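Local coordinates for protein LAO/AO transport system kinase (Escherichia coli, PDB 2P67) that belongs to the MeaB-like family of the P-loop NTPase clan, whose core is a parallel beta sheet packed between helices, at residues 152-157 with 168-173; 90-95 with 135-140; 59-64 with 70-75. All coordinates share one frame; numbering follows the deposited sequence.

How the contacts relate
All three contacts are buried and apolar, and all rest on one parallel sheet in which strand 151-157 lies between strands 87-92 and 57-63. Contact 1 packs the loop that leads into strand 172-177 against strand 151-157, near the centre of the chain. Contact 2 sets helix 133-146 over strand 87-92 on that same face of the sheet, while contact 3 sets helix 69-82 against strand 57-63 on the opposite face. Backbone bonds such as Ile153 O to Ile90 N and Leu59 N to Val152 O tie contact 1 to its neighbours. Contacts 2 and 3 do not touch. Their margins differ: contact 2 reaches the second subunit, contact 3 the putative P-loop.

Contact 1 (152-157 with 168-173); sequences VIVETV and RMVDCF
Val154 meets Val170 and Met169 through one methyl, CG1, and the whole contact is aliphatic. With a first torsion of 64°, this methyl sits between the backbone N and the carbonyl carbon of Val154 and rises from the sheet toward the loop. CG1 of Val170 comes from the loop, set beside its own backbone N and anti to the carbonyl carbon (chi1 -62°), and the two valines lie at a slant to each other. The modelled separation of 3.3 Å between Val154 CG1 and Val170 CG1 is shorter than normal van der Waals contact. As Val154 was deposited in two conformers, that tightness is doubtful. Met169 touches more loosely and with its stem, its CG lying 4.3 Å from Val154 CG1. Helix 162-167 adds Val166 to the same apolar patch, and Val92 flanks Val154 within the sheet.

Polar bonds are kept to the outside of this patch. Asp171, next along the loop, forms a salt bridge through OD2 with Arg272, a ligand of the sodium ion, and the same oxygen accepts a bond from Arg58 N. The carbonyls of Met169 and Val170 are taken by Arg58 NH2 and Gln275 NE2. The chemistry therefore divides by place: the side chains that meet between loop and sheet make no directional bonds, while the loop is fixed by its carbonyls and by the carboxylate of Asp171.

Contact 2 (90-95 with 135-140); sequences IAVDPS and QRAREL
Ile90 and Val92 meet Ala137 and Leu140 through aliphatic groups alone, the flat groups of the helix lying beyond this interface. There the Arg136 guanidinium has Glu139 OE1 at its edge, in its plane, as a long salt bridge of 3.7 Å from NE. Gln135 NE2 gives a hydrogen bond of 2.9 Å to Glu139 OE2, reaching it from above the carboxylate plane (47° out of it).

Strand 90-92 and helix 135-140 run nearly antiparallel (175°), their axes 9.6 Å apart at closest approach. Ala137 is the small residue at the closest point: its CB is 4.0 Å from Val92 CG2 and 4.4 Å from Ile90 CG2. One helical turn on, Leu140 CB receives Ile90 CD1 at 4.2 Å. Ile90 directs its two branches to different helix residues, because CG2 stands anti to the backbone N while CG1 lies beside it and carries CD1 onward. Val124 of the neighbouring strand 119-124 touches Ile90, Val92 and Leu140. Aliphatic groups thus meet the strand, while the polar bonds of Gln135, Arg136 and Glu139 lie off this interface, where Glu139 OE1 also forms a salt bridge with Arg317 of the second subunit.

Contact 3 (59-64 with 70-75); sequences LGVTGT and STFLEA
Val61 carries its side of this contact alone, pointing from strand 57-63 toward helix 69-82 and touching Leu73 and Phe72 with the same methyl. That methyl, CG1, stands anti to the backbone N (chi1 174°). It lies 4.1 Å from Leu73 CD2, an ordinary van der Waals distance, and the two side chains lie alongside, running in opposing senses. Leu73 does not start out straight at the strand; its chi2 of 171° extends CD1 away from CA and leaves CD2, the other branch, against Val61 CG1. The leucine also reaches Ile153 and Glu155 of strand 151-157, so it spans two neighbouring strands.

Phe72, the preceding helix residue, brings its ring to the same methyl, beside the leucine, with CE2 4.3 Å from Val61 CG1. Leu176 of strand 172-177 and Ile248 and Ile251 of helix 248-264 also touch this phenylalanine. Leucine and phenylalanine together thus seat the helix over three adjacent strands, with Val61 on the middle one.

Strand 57-63 and helix 69-82 are joined by a short loop whose sequence, from Gly63 to Lys69 and Ser70, fits a Walker A motif. Lys69 forms a salt bridge with Glu155, and Thr71 OG1 is bonded to Gly68 O. The arrangement is the strand-loop-helix unit characteristic of P-loop NTPases, consistent with the family: apolar packing beneath, and the probable phosphate-binding loop at the strand's C-terminal end.

Contact 1 (152-157 with 168-173)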
ATOM      1  N   VAL A 152      -6.365 -15.995 -20.958  1.00 19.92           N
ATOM      2  CA  VAL A 152      -7.353 -14.931 -20.752  0.50 19.70           C
ATOM      3  C   VAL A 152      -6.621 -13.647 -20.413  1.00 19.55           C
ATOM      4  O   VAL A 152      -5.800 -13.629 -19.485  1.00 20.19           O
ATOM      5  CB  VAL A 152      -8.329 -15.221 -19.581  0.50 19.63           C
ATOM      6  CG1 VAL A 152      -9.464 -14.183 -19.573  0.50 18.20           C
ATOM      7  CG2 VAL A 152      -8.891 -16.624 -19.684  0.50 21.47           C
ATOM      8  N   ILE A 153      -6.936 -12.584 -21.150  1.00 19.62           N
ATOM      9  CA  ILE A 153      -6.309 -11.276 -20.963  1.00 19.51           C
ATOM     10  C   ILE A 153      -7.334 -10.303 -20.430  1.00 19.78           C
ATOM     11  O   ILE A 153      -8.376 -10.085 -21.067  1.00 20.25           O
ATOM     12  CB  ILE A 153      -5.762 -10.727 -22.295  1.00 19.93           C
ATOM     13  CG1 ILE A 153      -4.749 -11.708 -22.904  1.00 20.73           C
ATOM     14  CG2 ILE A 153      -5.105  -9.344 -22.087  1.00 20.08           C
ATOM     15  CD1 ILE A 153      -4.240 -11.287 -24.272  1.00 20.49           C
ATOM     16  N   VAL A 154      -7.060  -9.732 -19.258  1.00 19.25           N
ATOM     17  CA  VAL A 154      -7.897  -8.665 -18.754  0.50 19.45           C
ATOM     18  C   VAL A 154      -7.167  -7.352 -19.034  1.00 20.07           C
ATOM     19  O   VAL A 154      -5.973  -7.199 -18.723  1.00 19.27           O
ATOM     20  CB  VAL A 154      -8.311  -8.876 -17.259  0.50 19.45           C
ATOM     21  CG1 VAL A 154      -7.099  -8.858 -16.301  0.50 18.16           C
ATOM     22  CG2 VAL A 154      -9.380  -7.861 -16.838  0.50 19.09           C
ATOM     23  N   GLU A 155      -7.858  -6.415 -19.662  1.00 20.67           N
ATOM     24  CA  GLU A 155      -7.156  -5.197 -20.046  1.00 22.37           C
ATOM     25  C   GLU A 155      -7.924  -3.938 -19.689  1.00 23.29           C
ATOM     26  O   GLU A 155      -9.143  -3.928 -19.703  1.00 22.12           O
ATOM     27  CB  GLU A 155      -6.763  -5.234 -21.527  1.00 23.44           C
ATOM     28  CG  GLU A 155      -7.934  -5.315 -22.484  1.00 24.62           C
ATOM     29  CD  GLU A 155      -8.355  -3.959 -22.990  1.00 29.67           C
ATOM     30  OE1 GLU A 155      -9.180  -3.917 -23.919  1.00 33.68           O
ATOM     31  OE2 GLU A 155      -7.857  -2.932 -22.485  1.00 29.46           O
ATOM     32  N   THR A 156      -7.196  -2.885 -19.330  1.00 24.27           N
ATOM     33  CA  THR A 156      -7.832  -1.607 -19.068  1.00 25.95           C
ATOM     34  C   THR A 156      -6.788  -0.500 -19.196  1.00 26.86           C
ATOM     35  O   THR A 156      -5.606  -0.772 -19.364  1.00 24.42           O
ATOM     36  CB  THR A 156      -8.567  -1.575 -17.692  1.00 26.24           C
ATOM     37  OG1 THR A 156      -9.486  -0.464 -17.635  1.00 28.38           O
ATOM     38  CG2 THR A 156      -7.579  -1.519 -16.515  1.00 27.61           C
ATOM     39  N   VAL A 157      -7.259   0.740 -19.128  1.00 27.98           N
ATOM     40  CA  VAL A 157      -6.377   1.898 -19.173  1.00 29.54           C
ATOM     41  C   VAL A 157      -5.584   1.972 -17.877  1.00 30.22           C
ATOM     42  O   VAL A 157      -6.114   1.714 -16.792  1.00 30.18           O
ATOM     43  CB  VAL A 157      -7.174   3.209 -19.388  1.00 29.46           C
ATOM     44  CG1 VAL A 157      -6.238   4.402 -19.442  1.00 30.42           C
ATOM     45  CG2 VAL A 157      -7.960   3.137 -20.683  1.00 31.42           C
ATOM     46  N   ARG A 168      -3.880  -7.771  -9.207  1.00 24.05           N
ATOM     47  CA  ARG A 168      -4.381  -8.647  -8.137  1.00 24.63           C
ATOM     48  C   ARG A 168      -5.196  -9.836  -8.633  1.00 23.29           C
ATOM     49  O   ARG A 168      -5.518 -10.724  -7.854  1.00 22.18           O
ATOM     50  CB  ARG A 168      -5.284  -7.859  -7.182  1.00 26.42           C
ATOM     51  CG  ARG A 168      -4.604  -6.822  -6.333  1.00 31.15           C
ATOM     52  CD  ARG A 168      -5.486  -6.424  -5.157  1.00 36.76           C
ATOM     53  NE  ARG A 168      -6.726  -5.749  -5.537  1.00 42.98           N
ATOM     54  CZ  ARG A 168      -6.991  -4.462  -5.294  1.00 45.25           C
ATOM     55  NH1 ARG A 168      -6.099  -3.699  -4.668  1.00 46.11           N
ATOM     56  NH2 ARG A 168      -8.155  -3.940  -5.672  1.00 45.35           N
ATOM     57  N   MET A 169      -5.561  -9.835  -9.912  1.00 21.75           N
ATOM     58  CA  MET A 169      -6.328 -10.955 -10.458  1.00 21.46           C
ATOM     59  C   MET A 169      -5.640 -11.736 -11.587  1.00 20.54           C
ATOM     60  O   MET A 169      -6.288 -12.528 -12.268  1.00 20.70           O
ATOM     61  CB  MET A 169      -7.733 -10.485 -10.897  1.00 21.44           C
ATOM     62  CG  MET A 169      -7.790  -9.641 -12.179  1.00 21.68           C
ATOM     63  SD  MET A 169      -9.508  -9.044 -12.537  1.00 21.24           S
ATOM     64  CE  MET A 169      -9.428  -7.555 -11.617  1.00 25.16           C
ATOM     65  N   VAL A 170      -4.340 -11.514 -11.815  1.00 19.31           N
ATOM     66  CA  VAL A 170      -3.678 -12.144 -12.983  1.00 18.42           C
ATOM     67  C   VAL A 170      -2.367 -12.823 -12.575  1.00 18.89           C
ATOM     68  O   VAL A 170      -1.811 -12.505 -11.522  1.00 19.51           O
ATOM     69  CB  VAL A 170      -3.398 -11.122 -14.137  1.00 18.99           C
ATOM     70  CG1 VAL A 170      -4.716 -10.529 -14.671  1.00 17.12           C
ATOM     71  CG2 VAL A 170      -2.403 -10.028 -13.694  1.00 16.69           C
ATOM     72  N   ASP A 171      -1.917 -13.755 -13.409  1.00 19.06           N
ATOM     73  CA  ASP A 171      -0.670 -14.502 -13.210  1.00 19.53           C
ATOM     74  C   ASP A 171       0.524 -13.619 -13.555  1.00 19.57           C
ATOM     75  O   ASP A 171       1.566 -13.680 -12.895  1.00 19.69           O
ATOM     76  CB  ASP A 171      -0.627 -15.731 -14.127  1.00 19.57           C
ATOM     77  CG  ASP A 171      -1.743 -16.733 -13.841  1.00 21.24           C
ATOM     78  OD1 ASP A 171      -2.223 -16.779 -12.680  1.00 20.36           O
ATOM     79  OD2 ASP A 171      -2.086 -17.505 -14.771  1.00 23.80           O
ATOM     80  N   CYS A 172       0.362 -12.813 -14.598  1.00 18.98           N
ATOM     81  CA  CYS A 172       1.453 -11.990 -15.127  1.00 18.54           C
ATOM     82  C   CYS A 172       0.887 -10.651 -15.577  1.00 18.70           C
ATOM     83  O   CYS A 172      -0.054 -10.616 -16.390  1.00 18.18           O
ATOM     84  CB  CYS A 172       2.158 -12.695 -16.299  1.00 19.52           C
ATOM     85  SG  CYS A 172       3.581 -11.748 -16.993  1.00 20.99           S
ATOM     86  N   PHE A 173       1.468  -9.563 -15.035  1.00 18.50           N
ATOM     87  CA  PHE A 173       0.977  -8.214 -15.273  1.00 18.84           C
ATOM     88  C   PHE A 173       1.922  -7.424 -16.177  1.00 18.96           C
ATOM     89  O   PHE A 173       3.107  -7.232 -15.844  1.00 18.17           O
ATOM     90  CB  PHE A 173       0.740  -7.448 -13.972  1.00 19.72           C
ATOM     91  CG  PHE A 173       0.246  -6.061 -14.213  1.00 22.06           C
ATOM     92  CD1 PHE A 173      -1.015  -5.854 -14.771  1.00 26.29           C
ATOM     93  CD2 PHE A 173       1.067  -4.964 -13.993  1.00 23.49           C
ATOM     94  CE1 PHE A 173      -1.465  -4.561 -15.042  1.00 28.47           C
ATOM     95  CE2 PHE A 173       0.628  -3.677 -14.269  1.00 25.31           C
ATOM     96  CZ  PHE A 173      -0.627  -3.478 -14.797  1.00 26.49           C
TER

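Contact 2 (90-95 with 135-140)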
ATOM      1  N   ILE A  90     -10.953  -9.720 -21.839  1.00 21.43           N
ATOM      2  CA  ILE A  90     -11.936  -9.060 -20.993  1.00 21.32           C
ATOM      3  C   ILE A  90     -11.513  -7.592 -20.914  1.00 22.21           C
ATOM      4  O   ILE A  90     -10.500  -7.264 -20.299  1.00 21.54           O
ATOM      5  CB  ILE A  90     -12.003  -9.704 -19.599  1.00 20.70           C
ATOM      6  CG1 ILE A  90     -12.235 -11.230 -19.717  1.00 22.36           C
ATOM      7  CG2 ILE A  90     -13.004  -8.979 -18.709  1.00 21.73           C
ATOM      8  CD1 ILE A  90     -13.501 -11.621 -20.483  1.00 21.59           C
ATOM      9  N   ALA A  91     -12.294  -6.745 -21.570  1.00 22.66           N
ATOM     10  CA  ALA A  91     -11.999  -5.319 -21.746  1.00 24.34           C
ATOM     11  C   ALA A  91     -12.742  -4.468 -20.707  1.00 25.56           C
ATOM     12  O   ALA A  91     -13.941  -4.198 -20.833  1.00 25.25           O
ATOM     13  CB  ALA A  91     -12.340  -4.900 -23.190  1.00 23.84           C
ATOM     14  N   VAL A  92     -12.035  -4.083 -19.648  1.00 26.48           N
ATOM     15  CA  VAL A  92     -12.681  -3.442 -18.504  1.00 28.24           C
ATOM     16  C   VAL A  92     -12.725  -1.929 -18.695  1.00 30.52           C
ATOM     17  O   VAL A  92     -11.732  -1.307 -19.079  1.00 29.36           O
ATOM     18  CB  VAL A  92     -12.012  -3.820 -17.163  1.00 28.38           C
ATOM     19  CG1 VAL A  92     -12.724  -3.149 -15.998  1.00 29.36           C
ATOM     20  CG2 VAL A  92     -11.986  -5.363 -16.973  1.00 26.42           C
ATOM     21  N   ASP A  93     -13.890  -1.343 -18.457  1.00 33.49           N
ATOM     22  CA  ASP A  93     -14.001   0.109 -18.576  1.00 36.97           C
ATOM     23  C   ASP A  93     -13.248   0.825 -17.453  1.00 38.32           C
ATOM     24  O   ASP A  93     -13.206   0.328 -16.313  1.00 39.33           O
ATOM     25  CB  ASP A  93     -15.466   0.554 -18.676  1.00 37.62           C
ATOM     26  CG  ASP A  93     -15.835   0.962 -20.084  1.00 40.10           C
ATOM     27  OD1 ASP A  93     -16.079   2.173 -20.306  1.00 45.13           O
ATOM     28  OD2 ASP A  93     -15.824   0.091 -20.984  1.00 42.43           O
ATOM     29  N   PRO A  94     -12.616   1.976 -17.769  1.00 39.92           N
ATOM     30  CA  PRO A  94     -11.924   2.734 -16.711  1.00 41.06           C
ATOM     31  C   PRO A  94     -12.930   3.218 -15.658  1.00 42.21           C
ATOM     32  O   PRO A  94     -14.080   3.492 -16.003  1.00 42.04           O
ATOM     33  CB  PRO A  94     -11.325   3.938 -17.456  1.00 41.03           C
ATOM     34  CG  PRO A  94     -11.413   3.617 -18.916  1.00 40.96           C
ATOM     35  CD  PRO A  94     -12.531   2.632 -19.089  1.00 39.74           C
ATOM     36  N   SER A  95     -12.501   3.298 -14.395  1.00 43.60           N
ATOM     37  CA  SER A  95     -13.344   3.815 -13.303  1.00 44.95           C
ATOM     38  C   SER A  95     -13.795   5.245 -13.566  1.00 45.41           C
ATOM     39  O   SER A  95     -14.951   5.588 -13.312  1.00 46.27           O
ATOM     40  CB  SER A  95     -12.614   3.756 -11.959  1.00 45.06           C
ATOM     41  OG  SER A  95     -12.300   2.418 -11.609  1.00 46.30           O
ATOM     42  N   GLN A 135     -15.294  -7.673  -9.293  1.00 29.40           N
ATOM     43  CA  GLN A 135     -15.938  -8.984  -9.131  1.00 28.13           C
ATOM     44  C   GLN A 135     -16.419  -9.502 -10.493  1.00 26.67           C
ATOM     45  O   GLN A 135     -16.255 -10.672 -10.808  1.00 24.98           O
ATOM     46  CB  GLN A 135     -17.102  -8.949  -8.114  1.00 29.06           C
ATOM     47  CG  GLN A 135     -17.868 -10.262  -8.059  1.00 31.24           C
ATOM     48  CD  GLN A 135     -18.925 -10.338  -6.965  1.00 37.12           C
ATOM     49  OE1 GLN A 135     -18.798  -9.715  -5.906  1.00 40.84           O
ATOM     50  NE2 GLN A 135     -19.972 -11.135  -7.212  1.00 36.48           N
ATOM     51  N   ARG A 136     -16.997  -8.616 -11.300  1.00 25.81           N
ATOM     52  CA  ARG A 136     -17.505  -8.986 -12.618  1.00 25.37           C
ATOM     53  C   ARG A 136     -16.414  -9.516 -13.560  1.00 24.46           C
ATOM     54  O   ARG A 136     -16.600 -10.563 -14.200  1.00 23.38           O
ATOM     55  CB  ARG A 136     -18.247  -7.790 -13.247  1.00 27.13           C
ATOM     56  CG  ARG A 136     -18.986  -8.101 -14.559  1.00 30.21           C
ATOM     57  CD  ARG A 136     -19.897  -9.363 -14.504  1.00 35.82           C
ATOM     58  NE  ARG A 136     -20.674  -9.490 -13.265  1.00 40.61           N
ATOM     59  CZ  ARG A 136     -21.738  -8.747 -12.947  1.00 44.24           C
ATOM     60  NH1 ARG A 136     -22.178  -7.793 -13.772  1.00 44.32           N
ATOM     61  NH2 ARG A 136     -22.362  -8.951 -11.781  1.00 46.35           N
ATOM     62  N   ALA A 137     -15.282  -8.808 -13.627  1.00 22.75           N
ATOM     63  CA  ALA A 137     -14.146  -9.248 -14.435  1.00 22.33           C
ATOM     64  C   ALA A 137     -13.708 -10.646 -14.026  1.00 21.55           C
ATOM     65  O   ALA A 137     -13.487 -11.497 -14.889  1.00 21.30           O
ATOM     66  CB  ALA A 137     -12.971  -8.244 -14.326  1.00 22.46           C
ATOM     67  N   ARG A 138     -13.582 -10.870 -12.712  1.00 21.20           N
ATOM     68  CA  ARG A 138     -13.178 -12.169 -12.193  1.00 21.02           C
ATOM     69  C   ARG A 138     -14.142 -13.289 -12.595  1.00 20.40           C
ATOM     70  O   ARG A 138     -13.703 -14.376 -13.003  1.00 20.16           O
ATOM     71  CB  ARG A 138     -13.022 -12.131 -10.675  1.00 21.41           C
ATOM     72  CG  ARG A 138     -11.795 -11.387 -10.189  1.00 22.48           C
ATOM     73  CD  ARG A 138     -11.706 -11.424  -8.679  1.00 27.02           C
ATOM     74  NE  ARG A 138     -10.882 -10.325  -8.192  1.00 33.25           N
ATOM     75  CZ  ARG A 138      -9.631 -10.418  -7.747  1.00 35.36           C
ATOM     76  NH1 ARG A 138      -9.010 -11.599  -7.695  1.00 37.90           N
ATOM     77  NH2 ARG A 138      -9.008  -9.302  -7.336  1.00 31.24           N
ATOM     78  N   GLU A 139     -15.443 -13.040 -12.457  1.00 20.09           N
ATOM     79  CA  GLU A 139     -16.431 -14.051 -12.829  1.00 20.31           C
ATOM     80  C   GLU A 139     -16.393 -14.373 -14.344  1.00 20.46           C
ATOM     81  O   GLU A 139     -16.462 -15.543 -14.751  1.00 20.20           O
ATOM     82  CB  GLU A 139     -17.827 -13.637 -12.341  1.00 20.85           C
ATOM     83  CG  GLU A 139     -17.882 -13.581 -10.818  1.00 22.71           C
ATOM     84  CD  GLU A 139     -19.176 -13.037 -10.271  1.00 27.05           C
ATOM     85  OE1 GLU A 139     -19.912 -12.337 -11.016  1.00 28.55           O
ATOM     86  OE2 GLU A 139     -19.444 -13.326  -9.083  1.00 26.74           O
ATOM     87  N   LEU A 140     -16.257 -13.344 -15.180  1.00 19.42           N
ATOM     88  CA  LEU A 140     -16.175 -13.568 -16.608  1.00 19.84           C
ATOM     89  C   LEU A 140     -14.907 -14.363 -16.957  1.00 18.95           C
ATOM     90  O   LEU A 140     -14.946 -15.219 -17.829  1.00 17.84           O
ATOM     91  CB  LEU A 140     -16.203 -12.244 -17.356  1.00 20.28           C
ATOM     92  CG  LEU A 140     -17.453 -11.359 -17.183  1.00 22.98           C
ATOM     93  CD1 LEU A 140     -17.316 -10.170 -18.118  1.00 27.46           C
ATOM     94  CD2 LEU A 140     -18.751 -12.106 -17.494  1.00 26.70           C
TER

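Contact 3 (59-64 with 70-75)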
ATOM      1  N   LEU A  59      -3.489 -13.181 -17.993  1.00 18.66           N
ATOM      2  CA  LEU A  59      -2.634 -12.016 -18.207  1.00 18.44           C
ATOM      3  C   LEU A  59      -3.373 -10.714 -17.947  1.00 19.10           C
ATOM      4  O   LEU A  59      -4.554 -10.584 -18.311  1.00 18.81           O
ATOM      5  CB  LEU A  59      -2.109 -12.002 -19.653  1.00 18.39           C
ATOM      6  CG  LEU A  59      -1.337 -13.238 -20.122  1.00 18.15           C
ATOM      7  CD1 LEU A  59      -0.934 -13.075 -21.597  1.00 20.82           C
ATOM      8  CD2 LEU A  59      -0.106 -13.492 -19.255  1.00 18.81           C
ATOM      9  N   GLY A  60      -2.679  -9.738 -17.358  1.00 18.62           N
ATOM     10  CA  GLY A  60      -3.228  -8.400 -17.247  1.00 19.47           C
ATOM     11  C   GLY A  60      -2.427  -7.476 -18.129  1.00 19.78           C
ATOM     12  O   GLY A  60      -1.174  -7.537 -18.160  1.00 18.91           O
ATOM     13  N   VAL A  61      -3.139  -6.608 -18.840  1.00 20.63           N
ATOM     14  CA  VAL A  61      -2.494  -5.650 -19.725  1.00 21.57           C
ATOM     15  C   VAL A  61      -3.101  -4.257 -19.467  1.00 22.63           C
ATOM     16  O   VAL A  61      -4.302  -4.066 -19.635  1.00 22.52           O
ATOM     17  CB  VAL A  61      -2.627  -6.037 -21.243  1.00 21.78           C
ATOM     18  CG1 VAL A  61      -2.062  -4.936 -22.122  1.00 22.99           C
ATOM     19  CG2 VAL A  61      -1.957  -7.409 -21.571  1.00 21.50           C
ATOM     20  N   THR A  62      -2.281  -3.300 -19.049  1.00 22.66           N
ATOM     21  CA  THR A  62      -2.737  -1.908 -18.996  1.00 24.09           C
ATOM     22  C   THR A  62      -1.996  -1.069 -20.038  1.00 25.37           C
ATOM     23  O   THR A  62      -0.876  -1.380 -20.422  1.00 24.86           O
ATOM     24  CB  THR A  62      -2.614  -1.270 -17.581  1.00 24.51           C
ATOM     25  OG1 THR A  62      -1.231  -1.230 -17.151  1.00 24.13           O
ATOM     26  CG2 THR A  62      -3.440  -2.032 -16.578  1.00 25.32           C
ATOM     27  N   GLY A  63      -2.638  -0.015 -20.524  1.00 26.93           N
ATOM     28  CA  GLY A  63      -1.937   0.918 -21.394  1.00 29.64           C
ATOM     29  C   GLY A  63      -2.303   2.326 -20.995  1.00 31.22           C
ATOM     30  O   GLY A  63      -3.466   2.600 -20.703  1.00 31.00           O
ATOM     31  N   THR A  64      -1.310   3.212 -20.955  1.00 33.13           N
ATOM     32  CA  THR A  64      -1.576   4.633 -20.747  1.00 34.81           C
ATOM     33  C   THR A  64      -2.193   5.215 -22.025  1.00 36.14           C
ATOM     34  O   THR A  64      -2.039   4.636 -23.110  1.00 36.35           O
ATOM     35  CB  THR A  64      -0.289   5.408 -20.356  1.00 34.84           C
ATOM     36  OG1 THR A  64       0.724   5.188 -21.346  1.00 35.78           O
ATOM     37  CG2 THR A  64       0.226   4.950 -18.996  1.00 34.84           C
ATOM     38  N   SER A  70      -4.567  -0.912 -28.138  1.00 33.97           N
ATOM     39  CA  SER A  70      -5.408  -1.616 -29.120  1.00 33.99           C
ATOM     40  C   SER A  70      -4.576  -2.367 -30.168  1.00 33.34           C
ATOM     41  O   SER A  70      -4.839  -3.533 -30.449  1.00 33.19           O
ATOM     42  CB  SER A  70      -6.368  -0.648 -29.820  1.00 34.94           C
ATOM     43  OG  SER A  70      -7.377  -0.188 -28.932  1.00 38.28           O
ATOM     44  N   THR A  71      -3.588  -1.692 -30.757  1.00 32.76           N
ATOM     45  CA  THR A  71      -2.754  -2.319 -31.795  1.00 31.74           C
ATOM     46  C   THR A  71      -1.900  -3.433 -31.219  1.00 30.44           C
ATOM     47  O   THR A  71      -1.732  -4.491 -31.845  1.00 29.47           O
ATOM     48  CB  THR A  71      -1.879  -1.298 -32.571  1.00 32.23           C
ATOM     49  OG1 THR A  71      -0.903  -0.702 -31.697  1.00 34.20           O
ATOM     50  CG2 THR A  71      -2.750  -0.215 -33.167  1.00 32.11           C
ATOM     51  N   PHE A  72      -1.368  -3.198 -30.015  1.00 28.85           N
ATOM     52  CA  PHE A  72      -0.594  -4.217 -29.326  1.00 27.73           C
ATOM     53  C   PHE A  72      -1.433  -5.463 -29.051  1.00 27.09           C
ATOM     54  O   PHE A  72      -1.001  -6.565 -29.356  1.00 26.92           O
ATOM     55  CB  PHE A  72       0.027  -3.692 -28.015  1.00 27.51           C
ATOM     56  CG  PHE A  72       0.625  -4.780 -27.173  1.00 27.56           C
ATOM     57  CD1 PHE A  72       1.878  -5.294 -27.486  1.00 28.59           C
ATOM     58  CD2 PHE A  72      -0.079  -5.319 -26.097  1.00 27.71           C
ATOM     59  CE1 PHE A  72       2.431  -6.321 -26.737  1.00 28.20           C
ATOM     60  CE2 PHE A  72       0.463  -6.353 -25.336  1.00 28.81           C
ATOM     61  CZ  PHE A  72       1.732  -6.855 -25.659  1.00 29.97           C
ATOM     62  N   LEU A  73      -2.611  -5.288 -28.456  1.00 26.85           N
ATOM     63  CA  LEU A  73      -3.486  -6.415 -28.157  1.00 26.99           C
ATOM     64  C   LEU A  73      -3.860  -7.234 -29.385  1.00 26.94           C
ATOM     65  O   LEU A  73      -3.901  -8.466 -29.334  1.00 26.78           O
ATOM     66  CB  LEU A  73      -4.742  -5.946 -27.435  1.00 27.34           C
ATOM     67  CG  LEU A  73      -4.533  -5.568 -25.970  1.00 27.90           C
ATOM     68  CD1 LEU A  73      -5.801  -4.906 -25.448  1.00 28.56           C
ATOM     69  CD2 LEU A  73      -4.127  -6.790 -25.125  1.00 28.17           C
ATOM     70  N   GLU A  74      -4.136  -6.545 -30.484  1.00 27.24           N
ATOM     71  CA  GLU A  74      -4.442  -7.216 -31.745  1.00 27.73           C
ATOM     72  C   GLU A  74      -3.251  -8.047 -32.217  1.00 27.08           C
ATOM     73  O   GLU A  74      -3.391  -9.232 -32.509  1.00 27.22           O
ATOM     74  CB  GLU A  74      -4.851  -6.197 -32.816  1.00 28.71           C
ATOM     75  CG  GLU A  74      -5.218  -6.873 -34.146  1.00 31.75           C
ATOM     76  CD  GLU A  74      -5.314  -5.893 -35.305  1.00 37.29           C
ATOM     77  OE1 GLU A  74      -4.501  -4.951 -35.370  1.00 38.95           O
ATOM     78  OE2 GLU A  74      -6.202  -6.083 -36.168  1.00 40.17           O
ATOM     79  N   ALA A  75      -2.079  -7.425 -32.291  1.00 26.50           N
ATOM     80  CA  ALA A  75      -0.866  -8.140 -32.699  1.00 25.91           C
ATOM     81  C   ALA A  75      -0.538  -9.307 -31.766  1.00 25.53           C
ATOM     82  O   ALA A  75      -0.242 -10.405 -32.218  1.00 25.03           O
ATOM     83  CB  ALA A  75       0.318  -7.167 -32.827  1.00 26.31           C
TER